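Side-chain contacts in beta-glycosidase (Bacteroides caccae, PDB 6T2R), which probably hydrolyses internal linkages of mucin O-glycans as an endo-beta-galactosidase of glycoside hydrolase family 16, helping gut bacteria to begin mucin breakdown: residues Ala90-Gly95 against Val244-Leu249; Gln158-His163 against Phe209-Ile214; Tyr190-Trp195 against Leu199-Asn204. All coordinates share one frame; numbering follows the deposited sequence.

How the contacts relate
All three contacts belong to the beta-sandwich (jelly-roll) domain of family 16. Along the chain they sit one within another: the hairpin of contact 3 falls between the two segments of contact 2, and both fall between those of contact 1. Contacts 2 and 3 are neighbours, with centres 11 Å apart. Strands 198-203 and 206-212 pair side by side, and Tyr211 N lies 2.8 Å from Leu199 O, a probable hydrogen bond. Contact 1 is remote. Its centre is about 31 Å from that of contact 2 and about 30 Å from that of contact 3. Contacts 2 and 3 are buried, whereas contact 1 lies at the surface, where a loop meets a strand.

Contact 1 of 3, residues Ala90-Gly95 against Val244-Leu249; sequences AQYLTG and VDPADL. With SO4 (sulfate ion), chain C.
A small hydrophobic patch on the protein surface joins the loop 244-249 to the start of strand 92-98, with the ring of Tyr92 lying against Val244, Pro246 and Leu249. Val244 covers one face of the ring. Its CG1 comes within 3.5 Å of Tyr92 CZ, shifted from the ring centre toward the rim, and makes a CH-pi contact. Val244 and Tyr92 extend in opposite senses alongside each other. CG1 of Val244 stands opposite the backbone N (chi1 -179°), while CG2 reaches back along the ring to Tyr92 CE2. Leu249 comes in roughly perpendicular to the tyrosine and brings CD1 to 3.4 Å from Tyr92 CD1. Pro246 adds a lighter touch: its CB lies near the ring plane at the edge, 4.4 Å from Tyr92 CE1.

The loop leads from strand 228-233 to strand 251-263 of the jelly roll, and its 3-10 turn starts at Pro246. Asp245 heads that turn in an Asx turn, with OD1 accepting from Ala247 N at 3.0 Å. No direct hydrogen bond crosses the contact. A water makes a short bridge instead, 2.5 Å from Tyr92 OH, and donates to Val244 O. On the strand side, Ala90 N donates to a sulfate oxygen, O4, at 2.7 Å. This ion probably comes from the crystallisation liquor, and Arg52, Asn82 and Asn84 also hold it.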
loop_
_atom_site.group_PDB
_atom_site.type_symbol
_atom_site.label_atom_id
_atom_site.label_comp_id
_atom_site.label_asym_id
_atom_site.label_seq_id
_atom_site.Cartn_x
_atom_site.Cartn_y
_atom_site.Cartn_z
ATOM N N ALA A 90 19.173 8.042 -10.436
ATOM C CA ALA A 90 18.215 8.694 -9.512
ATOM C C ALA A 90 19.021 9.493 -8.483
ATOM O O ALA A 90 20.073 9.012 -8.000
ATOM C CB ALA A 90 17.315 7.675 -8.846
ATOM N N GLN A 91 18.543 10.683 -8.169
ATOM C CA GLN A 91 19.085 11.535 -7.089
ATOM C C GLN A 91 18.918 10.837 -5.738
ATOM O O GLN A 91 19.786 11.005 -4.883
ATOM C CB GLN A 91 18.323 12.848 -7.146
ATOM C CG GLN A 91 18.925 13.959 -6.312
ATOM C CD GLN A 91 18.275 15.252 -6.757
ATOM O OE1 GLN A 91 17.490 15.275 -7.704
ATOM N NE2 GLN A 91 18.591 16.344 -6.082
ATOM N N TYR A 92 17.849 10.054 -5.578
ATOM C CA TYR A 92 17.485 9.381 -4.309
ATOM C C TYR A 92 17.122 7.933 -4.602
ATOM O O TYR A 92 16.638 7.649 -5.717
ATOM C CB TYR A 92 16.326 10.114 -3.649
ATOM C CG TYR A 92 16.607 11.565 -3.410
ATOM C CD1 TYR A 92 17.364 11.956 -2.329
ATOM C CD2 TYR A 92 16.103 12.552 -4.236
ATOM C CE1 TYR A 92 17.647 13.288 -2.077
ATOM C CE2 TYR A 92 16.356 13.896 -3.987
ATOM C CZ TYR A 92 17.159 14.263 -2.921
ATOM O OH TYR A 92 17.439 15.571 -2.627
ATOM N N LEU A 93 17.388 7.061 -3.633
ATOM C CA LEU A 93 17.126 5.598 -3.673
ATOM C C LEU A 93 16.134 5.226 -2.558
ATOM O O LEU A 93 16.344 5.670 -1.382
ATOM C CB LEU A 93 18.436 4.845 -3.478
ATOM C CG LEU A 93 19.505 5.128 -4.521
ATOM C CD1 LEU A 93 20.770 4.342 -4.193
ATOM C CD2 LEU A 93 18.994 4.792 -5.927
ATOM N N THR A 94 15.097 4.447 -2.890
ATOM C CA THR A 94 14.101 3.994 -1.890
ATOM C C THR A 94 13.947 2.482 -1.995
ATOM O O THR A 94 14.178 1.920 -3.095
ATOM C CB THR A 94 12.741 4.696 -2.044
ATOM O OG1 THR A 94 12.224 4.368 -3.342
ATOM C CG2 THR A 94 12.828 6.190 -1.822
ATOM N N GLY A 95 13.608 1.864 -0.866
ATOM C CA GLY A 95 13.304 0.423 -0.785
ATOM C C GLY A 95 11.802 0.209 -0.832
ATOM O O GLY A 95 11.049 1.077 -0.310
ATOM N N VAL A 244 12.398 17.227 -2.260
ATOM C CA VAL A 244 13.124 16.536 -1.158
ATOM C C VAL A 244 14.124 17.498 -0.494
ATOM O O VAL A 244 14.871 18.151 -1.223
ATOM C CB VAL A 244 13.852 15.291 -1.694
ATOM C CG1 VAL A 244 14.568 14.572 -0.565
ATOM C CG2 VAL A 244 12.920 14.359 -2.467
ATOM N N ASP A 245 14.199 17.478 0.838
ATOM C CA ASP A 245 15.292 18.099 1.626
ATOM C C ASP A 245 16.270 17.020 2.083
ATOM O O ASP A 245 16.005 16.291 3.035
ATOM C CB ASP A 245 14.745 18.878 2.813
ATOM C CG ASP A 245 15.841 19.587 3.582
ATOM O OD1 ASP A 245 17.037 19.457 3.206
ATOM O OD2 ASP A 245 15.490 20.216 4.567
ATOM N N PRO A 246 17.453 16.916 1.445
ATOM C CA PRO A 246 18.358 15.806 1.694
ATOM C C PRO A 246 18.774 15.819 3.163
ATOM O O PRO A 246 19.103 14.784 3.664
ATOM C CB PRO A 246 19.549 16.057 0.761
ATOM C CG PRO A 246 19.498 17.531 0.473
ATOM C CD PRO A 246 18.025 17.897 0.513
ATOM N N ALA A 247 18.687 16.972 3.829
ATOM C CA ALA A 247 19.008 17.115 5.270
ATOM C C ALA A 247 18.124 16.201 6.123
ATOM O O ALA A 247 18.492 15.956 7.273
ATOM C CB ALA A 247 18.852 18.543 5.730
ATOM N N ASP A 248 16.963 15.797 5.612
ATOM C CA ASP A 248 15.974 14.942 6.324
ATOM C C ASP A 248 16.233 13.469 6.012
ATOM O O ASP A 248 15.422 12.614 6.479
ATOM C CB ASP A 248 14.544 15.295 5.914
ATOM C CG ASP A 248 13.993 16.529 6.593
ATOM O OD1 ASP A 248 14.629 17.045 7.564
ATOM O OD2 ASP A 248 12.934 16.955 6.168
ATOM N N LEU A 249 17.301 13.165 5.261
ATOM C CA LEU A 249 17.671 11.767 4.934
ATOM C C LEU A 249 18.903 11.346 5.735
ATOM O O LEU A 249 19.688 12.182 6.159
ATOM C CB LEU A 249 17.920 11.660 3.431
ATOM C CG LEU A 249 16.787 12.196 2.557
ATOM C CD1 LEU A 249 17.062 11.888 1.102
ATOM C CD2 LEU A 249 15.440 11.631 2.960
HETATM S S SO4 C . 20.676 4.336 -10.076
HETATM O O1 SO4 C . 20.173 3.579 -8.973
HETATM O O2 SO4 C . 21.964 4.952 -9.747
HETATM O O3 SO4 C . 20.847 3.438 -11.190
HETATM O O4 SO4 C . 19.738 5.388 -10.414
HETATM O O HOH W 1 16.002 17.470 -3.290
#

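Contact 2 of 3, residues Gln158-His163 against Phe209-Ile214; sequences QTVHSH and FVYPRI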
loop_
_atom_site.group_PDB
_atom_site.type_symbol
_atom_site.label_atom_id
_atom_site.label_comp_id
_atom_site.label_asym_id
_atom_site.label_seq_id
_atom_site.Cartn_x
_atom_site.Cartn_y
_atom_site.Cartn_z
ATOM N N GLN A 158 -6.081 8.022 2.299
ATOM C CA GLN A 158 -6.547 6.751 1.717
ATOM C C GLN A 158 -7.354 7.103 0.453
ATOM O O GLN A 158 -8.132 8.098 0.494
ATOM C CB GLN A 158 -7.291 5.981 2.804
ATOM C CG GLN A 158 -6.402 5.649 4.014
ATOM C CD GLN A 158 -7.123 4.794 5.033
ATOM O OE1 GLN A 158 -8.071 5.263 5.678
ATOM N NE2 GLN A 158 -6.705 3.538 5.162
ATOM N N THR A 159 -7.154 6.363 -0.646
ATOM C CA THR A 159 -7.626 6.769 -1.998
ATOM C C THR A 159 -7.839 5.559 -2.899
ATOM O O THR A 159 -7.218 4.527 -2.644
ATOM C CB THR A 159 -6.621 7.672 -2.711
ATOM O OG1 THR A 159 -6.025 8.540 -1.759
ATOM C CG2 THR A 159 -7.283 8.522 -3.770
ATOM N N VAL A 160 -8.738 5.693 -3.874
ATOM C CA VAL A 160 -8.901 4.734 -5.004
ATOM C C VAL A 160 -8.661 5.538 -6.271
ATOM O O VAL A 160 -8.963 6.738 -6.284
ATOM C CB VAL A 160 -10.261 3.991 -5.056
ATOM C CG1 VAL A 160 -10.548 3.251 -3.769
ATOM C CG2 VAL A 160 -11.443 4.900 -5.372
ATOM N N HIS A 161 -8.135 4.876 -7.283
ATOM C CA HIS A 161 -8.049 5.399 -8.670
ATOM C C HIS A 161 -8.624 4.350 -9.615
ATOM O O HIS A 161 -8.434 3.109 -9.345
ATOM C CB HIS A 161 -6.589 5.704 -9.006
ATOM C CG HIS A 161 -5.970 6.543 -7.973
ATOM N ND1 HIS A 161 -6.090 7.899 -7.999
ATOM C CD2 HIS A 161 -5.276 6.226 -6.861
ATOM C CE1 HIS A 161 -5.448 8.400 -6.960
ATOM N NE2 HIS A 161 -4.968 7.400 -6.243
ATOM N N SER A 162 -9.246 4.807 -10.691
ATOM C CA SER A 162 -9.866 3.931 -11.703
ATOM C C SER A 162 -9.960 4.653 -13.047
ATOM O O SER A 162 -9.700 5.827 -13.104
ATOM C CB SER A 162 -11.243 3.546 -11.233
ATOM O OG SER A 162 -12.108 4.681 -11.180
ATOM N N HIS A 163 -10.506 3.983 -14.052
ATOM C CA HIS A 163 -10.940 4.619 -15.326
ATOM C C HIS A 163 -11.888 5.773 -15.000
ATOM O O HIS A 163 -11.800 6.831 -15.609
ATOM C CB HIS A 163 -11.600 3.568 -16.201
ATOM C CG HIS A 163 -12.290 4.086 -17.403
ATOM N ND1 HIS A 163 -11.591 4.522 -18.492
ATOM C CD2 HIS A 163 -13.608 4.229 -17.682
ATOM C CE1 HIS A 163 -12.463 4.884 -19.413
ATOM N NE2 HIS A 163 -13.706 4.732 -18.940
ATOM N N PHE A 209 -13.410 6.368 5.387
ATOM C CA PHE A 209 -14.446 6.634 4.375
ATOM C C PHE A 209 -14.757 5.340 3.657
ATOM O O PHE A 209 -13.987 4.354 3.848
ATOM C CB PHE A 209 -14.030 7.733 3.401
ATOM C CG PHE A 209 -13.191 7.293 2.231
ATOM C CD1 PHE A 209 -11.844 7.018 2.391
ATOM C CD2 PHE A 209 -13.717 7.283 0.952
ATOM C CE1 PHE A 209 -11.065 6.689 1.297
ATOM C CE2 PHE A 209 -12.935 6.943 -0.149
ATOM C CZ PHE A 209 -11.608 6.643 0.028
ATOM N N VAL A 210 -15.876 5.377 2.923
ATOM C CA VAL A 210 -16.432 4.248 2.133
ATOM C C VAL A 210 -16.307 4.666 0.666
ATOM O O VAL A 210 -16.668 5.780 0.351
ATOM C CB VAL A 210 -17.893 3.927 2.539
ATOM C CG1 VAL A 210 -18.506 2.805 1.704
ATOM C CG2 VAL A 210 -18.029 3.595 4.014
ATOM N N TYR A 211 -15.773 3.821 -0.200
ATOM C CA TYR A 211 -15.906 4.027 -1.655
ATOM C C TYR A 211 -16.977 3.071 -2.150
ATOM O O TYR A 211 -16.750 1.865 -2.141
ATOM C CB TYR A 211 -14.606 3.843 -2.434
ATOM C CG TYR A 211 -14.747 4.394 -3.827
ATOM C CD1 TYR A 211 -14.742 5.764 -4.033
ATOM C CD2 TYR A 211 -14.996 3.565 -4.906
ATOM C CE1 TYR A 211 -14.903 6.291 -5.306
ATOM C CE2 TYR A 211 -15.182 4.072 -6.183
ATOM C CZ TYR A 211 -15.126 5.449 -6.389
ATOM O OH TYR A 211 -15.292 6.000 -7.636
ATOM N N PRO A 212 -18.154 3.597 -2.555
ATOM C CA PRO A 212 -19.263 2.779 -3.023
ATOM C C PRO A 212 -19.196 2.423 -4.513
ATOM O O PRO A 212 -18.733 3.225 -5.298
ATOM C CB PRO A 212 -20.474 3.672 -2.731
ATOM C CG PRO A 212 -19.957 5.073 -2.990
ATOM C CD PRO A 212 -18.507 5.040 -2.531
ATOM N N ARG A 213 -19.700 1.221 -4.840
ATOM C CA ARG A 213 -20.161 0.840 -6.187
ATOM C C ARG A 213 -21.526 1.483 -6.417
ATOM O O ARG A 213 -22.523 1.052 -5.754
ATOM C CB ARG A 213 -20.250 -0.677 -6.350
ATOM C CG ARG A 213 -20.565 -1.104 -7.783
ATOM C CD ARG A 213 -20.932 -2.566 -7.958
ATOM N NE ARG A 213 -19.897 -3.535 -7.589
ATOM C CZ ARG A 213 -18.905 -4.042 -8.381
ATOM N NH1 ARG A 213 -18.742 -3.660 -9.648
ATOM N NH2 ARG A 213 -18.046 -4.936 -7.873
ATOM N N ILE A 214 -21.595 2.433 -7.351
ATOM C CA ILE A 214 -22.842 3.187 -7.638
ATOM C C ILE A 214 -23.444 2.711 -8.969
ATOM O O ILE A 214 -22.740 2.192 -9.833
ATOM C CB ILE A 214 -22.601 4.710 -7.586
ATOM C CG1 ILE A 214 -21.628 5.206 -8.659
ATOM C CG2 ILE A 214 -22.149 5.100 -6.192
ATOM C CD1 ILE A 214 -21.759 6.682 -9.004
HETATM O O HOH W 2 -13.983 4.341 -9.349
#
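Val160 presses one methyl onto the face of the Tyr211 ring, and this is the tight point of the contact. CG2 sits 3.5 Å from the ring centroid and only 6° off the normal, a nearly central CH-pi contact. All six ring carbons are therefore at similar distances from it. Val160 has chi1 -56°, which places CG2 between the backbone N and the carbonyl carbon and aims it at the ring. Phe209 approaches Gln158 more lightly. Its CE1 is 3.4 Å from Gln158 O and 4.1 Å from Gln158 CB.

The two strands run almost in the same direction, 10° apart, but their axes are 8.9 Å from each other and no hydrogen bond joins them directly. They face one another across the two layers of the beta-sandwich. Strand 155-161 pairs with strand 143-145, whose Glu143 and Asp145 belong to a sequence consistent with the ExDxxE motif of family 16, which in relatives carries the catalytic acids. Strand 206-212 pairs with strand 198-203 in the facing layer, where the Phe209 ring lies nearly parallel to that of Phe201. The amide of Gln158 also spans the layers: NE2 donates to Ile146 O and His202 O, while OE1 accepts from Asn208 ND2.

Beyond Val160 the contact is looser. A water, rather than direct packing, fills the step between Ser162 and Tyr211. It lies 2.6 Å from Ser162 OG and donates to Tyr211 OH at 2.7 Å. Ser162 sits at the N-cap of helix 163-167, where its OG takes a weak bond from Tyr164 N.

Contact 3 of 3, residues Tyr190-Trp195 against Leu199-Asn204; sequences YGVDFW and LVFHVN
Asp193 and Val200 form a hydrogen-bonded pair of the antiparallel hairpin 190-195/199-204. Asp193 N donates to Val200 O at 2.7 Å, and Val200 N returns a bond to Asp193 O. From this pair the Asp193 side chain runs toward His202. Its CB lies 4.3 Å from Val200 CB and 3.8 Å from Val200 O. CG stands beside the backbone N (chi1 -60°), which turns the carboxylate toward the imidazole; Asp193 CG is 4.0 Å from His202 CE1. OD2 meets the edge of that ring, 3.3 Å from His202 CE1, with the two planes 46° apart. OD1 accepts from a water at 2.8 Å and forms a salt bridge with Arg109 NE. The same water lies in the imidazole plane, 2.7 Å from His202 ND1, and so links the two side chains.

The other face of the hairpin is mostly apolar. Val192 CG2 sits over one face of the Phe201 ring, 3.7 Å from its centroid and offset toward the rim. Phe194 and Leu199 lie side by side next to it, as do Tyr190 and Val203.

This face packs against strands 143-145 and 155-161, where Val144 and Val160 meet it. At its sides, strand 108-116 pairs with 187-195, and strand 206-212 pairs with 198-203.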
loop_
_atom_site.group_PDB
_atom_site.type_symbol
_atom_site.label_atom_id
_atom_site.label_comp_id
_atom_site.label_asym_id
_atom_site.label_seq_id
_atom_site.Cartn_x
_atom_site.Cartn_y
_atom_site.Cartn_z
ATOM N N TYR A 190 -3.080 0.551 9.194
ATOM C CA TYR A 190 -3.744 0.968 7.935
ATOM C C TYR A 190 -4.474 -0.228 7.346
ATOM O O TYR A 190 -3.844 -1.299 7.188
ATOM C CB TYR A 190 -2.709 1.615 7.009
ATOM C CG TYR A 190 -1.948 2.731 7.693
ATOM C CD1 TYR A 190 -2.507 3.987 7.822
ATOM C CD2 TYR A 190 -0.713 2.507 8.289
ATOM C CE1 TYR A 190 -1.843 5.007 8.476
ATOM C CE2 TYR A 190 -0.028 3.513 8.948
ATOM C CZ TYR A 190 -0.593 4.772 9.027
ATOM O OH TYR A 190 0.071 5.785 9.659
ATOM N N GLY A 191 -5.767 -0.057 7.063
ATOM C CA GLY A 191 -6.637 -1.151 6.597
ATOM C C GLY A 191 -7.637 -0.735 5.517
ATOM O O GLY A 191 -8.021 0.464 5.431
ATOM N N VAL A 192 -7.985 -1.686 4.657
ATOM C CA VAL A 192 -9.098 -1.582 3.685
ATOM C C VAL A 192 -9.853 -2.905 3.756
ATOM O O VAL A 192 -9.165 -3.956 3.926
ATOM C CB VAL A 192 -8.598 -1.257 2.267
ATOM C CG1 VAL A 192 -7.808 -2.421 1.623
ATOM C CG2 VAL A 192 -9.759 -0.792 1.377
ATOM N N ASP A 193 -11.178 -2.838 3.676
ATOM C CA ASP A 193 -12.077 -4.010 3.548
ATOM C C ASP A 193 -12.674 -4.000 2.142
ATOM O O ASP A 193 -13.205 -2.900 1.707
ATOM C CB ASP A 193 -13.190 -3.968 4.596
ATOM C CG ASP A 193 -12.711 -3.979 6.045
ATOM O OD1 ASP A 193 -11.501 -4.305 6.287
ATOM O OD2 ASP A 193 -13.550 -3.661 6.931
ATOM N N PHE A 194 -12.553 -5.135 1.435
ATOM C CA PHE A 194 -13.148 -5.367 0.095
ATOM C C PHE A 194 -14.495 -6.069 0.254
ATOM O O PHE A 194 -14.531 -7.175 0.832
ATOM C CB PHE A 194 -12.251 -6.243 -0.769
ATOM C CG PHE A 194 -10.976 -5.590 -1.250
ATOM C CD1 PHE A 194 -9.870 -5.476 -0.413
ATOM C CD2 PHE A 194 -10.866 -5.129 -2.549
ATOM C CE1 PHE A 194 -8.689 -4.909 -0.856
ATOM C CE2 PHE A 194 -9.674 -4.580 -2.995
ATOM C CZ PHE A 194 -8.594 -4.462 -2.149
ATOM N N TRP A 195 -15.566 -5.428 -0.219
ATOM C CA TRP A 195 -16.912 -6.039 -0.359
ATOM C C TRP A 195 -17.375 -5.904 -1.805
ATOM O O TRP A 195 -16.874 -5.045 -2.547
ATOM C CB TRP A 195 -17.916 -5.401 0.603
ATOM C CG TRP A 195 -17.471 -5.356 2.039
ATOM C CD1 TRP A 195 -17.126 -4.247 2.759
ATOM C CD2 TRP A 195 -17.347 -6.470 2.944
ATOM N NE1 TRP A 195 -16.833 -4.585 4.049
ATOM C CE2 TRP A 195 -16.956 -5.945 4.192
ATOM C CE3 TRP A 195 -17.592 -7.832 2.837
ATOM C CZ2 TRP A 195 -16.775 -6.743 5.317
ATOM C CZ3 TRP A 195 -17.404 -8.625 3.949
ATOM C CH2 TRP A 195 -17.002 -8.086 5.168
ATOM N N LEU A 199 -15.687 -0.473 -0.886
ATOM C CA LEU A 199 -14.431 -0.575 -0.121
ATOM C C LEU A 199 -14.609 0.269 1.144
ATOM O O LEU A 199 -15.196 1.344 1.022
ATOM C CB LEU A 199 -13.243 -0.077 -0.948
ATOM C CG LEU A 199 -13.007 -0.719 -2.315
ATOM C CD1 LEU A 199 -11.676 -0.216 -2.898
ATOM C CD2 LEU A 199 -13.044 -2.245 -2.260
ATOM N N VAL A 200 -14.116 -0.197 2.294
ATOM C CA VAL A 200 -14.139 0.576 3.574
ATOM C C VAL A 200 -12.708 0.687 4.105
ATOM O O VAL A 200 -12.091 -0.373 4.333
ATOM C CB VAL A 200 -15.036 -0.074 4.636
ATOM C CG1 VAL A 200 -15.107 0.806 5.870
ATOM C CG2 VAL A 200 -16.433 -0.412 4.099
ATOM N N PHE A 201 -12.233 1.929 4.277
ATOM C CA PHE A 201 -10.862 2.283 4.729
ATOM C C PHE A 201 -10.872 2.577 6.223
ATOM O O PHE A 201 -11.781 3.263 6.684
ATOM C CB PHE A 201 -10.346 3.482 3.946
ATOM C CG PHE A 201 -10.061 3.173 2.495
ATOM C CD1 PHE A 201 -8.826 2.677 2.084
ATOM C CD2 PHE A 201 -11.031 3.379 1.536
ATOM C CE1 PHE A 201 -8.573 2.392 0.745
ATOM C CE2 PHE A 201 -10.776 3.104 0.199
ATOM C CZ PHE A 201 -9.553 2.629 -0.201
ATOM N N HIS A 202 -9.886 2.052 6.934
ATOM C CA HIS A 202 -9.730 2.198 8.395
ATOM C C HIS A 202 -8.293 2.603 8.662
ATOM O O HIS A 202 -7.403 2.171 7.916
ATOM C CB HIS A 202 -10.067 0.898 9.149
ATOM C CG HIS A 202 -11.484 0.463 9.011
ATOM N ND1 HIS A 202 -11.873 -0.495 8.094
ATOM C CD2 HIS A 202 -12.611 0.882 9.640
ATOM C CE1 HIS A 202 -13.182 -0.678 8.197
ATOM N NE2 HIS A 202 -13.666 0.179 9.136
ATOM N N VAL A 203 -8.127 3.459 9.663
ATOM C CA VAL A 203 -6.854 3.688 10.393
ATOM C C VAL A 203 -7.131 3.389 11.877
ATOM O O VAL A 203 -8.125 3.942 12.408
ATOM C CB VAL A 203 -6.362 5.126 10.147
ATOM C CG1 VAL A 203 -5.142 5.433 10.962
ATOM C CG2 VAL A 203 -6.080 5.368 8.674
ATOM N N ASN A 204 -6.323 2.510 12.487
ATOM C CA ASN A 204 -6.490 1.993 13.872
ATOM C C ASN A 204 -7.934 1.550 14.126
ATOM O O ASN A 204 -8.412 1.801 15.198
ATOM C CB ASN A 204 -6.021 3.062 14.871
ATOM C CG ASN A 204 -4.598 3.480 14.569
ATOM O OD1 ASN A 204 -3.780 2.629 14.237
ATOM N ND2 ASN A 204 -4.296 4.765 14.619
HETATM O O HOH W 3 -9.920 -2.104 7.092
#